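Local atomic coordinates of mini-Z (PDB entry 3S1B), a protein that binds vascular endothelial growth factor A as a disulfide-closed two-helix peptide, probably serving as a tool for studying angiogenesis. Residues C5-Y9 with S29-C34. Residues are numbered along the deposited sequence; the frame is centred on the assembly and turned at random.
Sequences CLLRY and SIDDDC
Two right-handed α-helical segments, C5-Y9 and S29-D33, run antiparallel, their axes 10.4 Å apart at closest approach and their N-to-C directions at 169°. Register is set by C5 opposite C34 (CA-CA 6.5 Å) and R8 opposite I30 (CA-CA 6.9 Å). C5, chi1 m, projects sideways so that its SG meets SG of C34, chi1 t, at 1.9 Å; chi3 is 122°. Cysteine suits this place because a disulfide covalently joins the helices near the chain's termini. R8 points its CA-CB bond toward the other helix. Its long, flexible chain, with chi1 and chi2 between wells, lays one guanidinium face over I30 (NH1 to CD1 3.6 Å) and carries NH2 to a salt bridge with D33 OD2 at 3.6 Å. Y9 N donates back one helical turn to C5 O (3.1 Å). Y9, chi1 m, offers both a flat apolar face and a polar tip: CG2 of I30 makes a CH-pi contact 3.9 Å from the ring centroid, while OH donates a very short hydrogen bond to D31 OD1 (2.4 Å). Branched, buried I30 thus fills the space between R8 and Y9. D32 takes no part in this interface; its OD2 accepts a hydrogen bond from the backbone of the neighbouring VEGF-A chain. Together these contacts close the open end of a disulfide-stapled antiparallel helical hairpin, as in two-helix mini-Z peptides derived from the Z domain of protein A.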
# COMPACT_ATOMS: atom_id res chain seq x y z
N CYS B 5 2.09 -21.66 30.30
CA CYS B 5 2.33 -20.94 29.06
C CYS B 5 1.64 -19.60 29.00
O CYS B 5 2.19 -18.64 28.51
CB CYS B 5 1.92 -21.80 27.87
SG CYS B 5 3.19 -22.93 27.35
N LEU B 6 0.42 -19.54 29.49
CA LEU B 6 -0.31 -18.29 29.51
C LEU B 6 0.39 -17.31 30.39
O LEU B 6 0.50 -16.14 30.08
CB LEU B 6 -1.69 -18.52 30.08
CG LEU B 6 -2.59 -19.37 29.21
CD1 LEU B 6 -3.88 -19.63 29.92
CD2 LEU B 6 -2.81 -18.67 27.92
N LEU B 7 0.86 -17.79 31.52
CA LEU B 7 1.52 -16.97 32.50
C LEU B 7 2.77 -16.38 31.95
O LEU B 7 3.13 -15.27 32.27
CB LEU B 7 1.83 -17.80 33.72
CG LEU B 7 0.53 -18.17 34.37
CD1 LEU B 7 0.73 -19.20 35.39
CD2 LEU B 7 -0.08 -16.96 34.95
N ARG B 8 3.46 -17.18 31.16
CA ARG B 8 4.68 -16.76 30.52
C ARG B 8 4.43 -15.66 29.52
O ARG B 8 5.15 -14.69 29.47
CB ARG B 8 5.36 -17.97 29.87
CG ARG B 8 6.62 -18.42 30.58
CD ARG B 8 6.68 -19.91 30.78
NE ARG B 8 7.14 -20.66 29.62
CZ ARG B 8 8.31 -20.48 29.04
NH1 ARG B 8 9.11 -19.54 29.46
NH2 ARG B 8 8.65 -21.22 28.01
N TYR B 9 3.40 -15.82 28.73
CA TYR B 9 3.03 -14.80 27.78
C TYR B 9 2.59 -13.57 28.53
O TYR B 9 2.89 -12.46 28.14
CB TYR B 9 1.94 -15.29 26.86
CG TYR B 9 2.45 -16.16 25.76
CD1 TYR B 9 3.40 -15.71 24.88
CD2 TYR B 9 1.96 -17.43 25.58
CE1 TYR B 9 3.85 -16.50 23.87
CE2 TYR B 9 2.40 -18.21 24.58
CZ TYR B 9 3.35 -17.75 23.73
OH TYR B 9 3.79 -18.55 22.72
N SER B 29 11.07 -17.21 22.65
CA SER B 29 11.42 -18.30 23.53
C SER B 29 10.21 -19.04 24.03
O SER B 29 10.20 -20.25 24.07
CB SER B 29 12.16 -17.77 24.74
OG SER B 29 13.08 -16.79 24.35
N ILE B 30 9.16 -18.32 24.40
CA ILE B 30 7.96 -18.96 24.90
C ILE B 30 7.40 -19.83 23.82
O ILE B 30 6.86 -20.88 24.07
CB ILE B 30 6.93 -17.98 25.43
CG1 ILE B 30 7.59 -16.86 26.21
CG2 ILE B 30 5.96 -18.67 26.32
CD1 ILE B 30 8.89 -17.22 26.75
N ASP B 31 7.50 -19.36 22.59
CA ASP B 31 7.01 -20.14 21.46
C ASP B 31 7.75 -21.45 21.27
O ASP B 31 7.14 -22.47 21.02
CB ASP B 31 7.16 -19.35 20.18
CG ASP B 31 6.22 -18.20 20.11
OD1 ASP B 31 5.28 -18.16 20.92
OD2 ASP B 31 6.42 -17.33 19.25
N ASP B 32 9.07 -21.43 21.39
CA ASP B 32 9.88 -22.65 21.22
C ASP B 32 9.39 -23.75 22.16
O ASP B 32 9.12 -24.87 21.72
CB ASP B 32 11.38 -22.38 21.48
CG ASP B 32 12.09 -21.69 20.30
OD1 ASP B 32 13.24 -21.23 20.49
OD2 ASP B 32 11.51 -21.61 19.19
N ASP B 33 9.26 -23.41 23.44
CA ASP B 33 8.72 -24.34 24.45
C ASP B 33 7.20 -24.47 24.35
O ASP B 33 6.62 -25.43 24.85
CB ASP B 33 9.11 -23.90 25.87
CG ASP B 33 10.59 -24.12 26.18
OD1 ASP B 33 11.34 -24.59 25.30
OD2 ASP B 33 11.02 -23.82 27.32
N CYS B 34 6.56 -23.50 23.71
CA CYS B 34 5.11 -23.42 23.70
C CYS B 34 4.59 -22.72 22.45
O CYS B 34 3.72 -23.23 21.76
CB CYS B 34 4.64 -22.68 24.95
SG CYS B 34 3.02 -23.20 25.51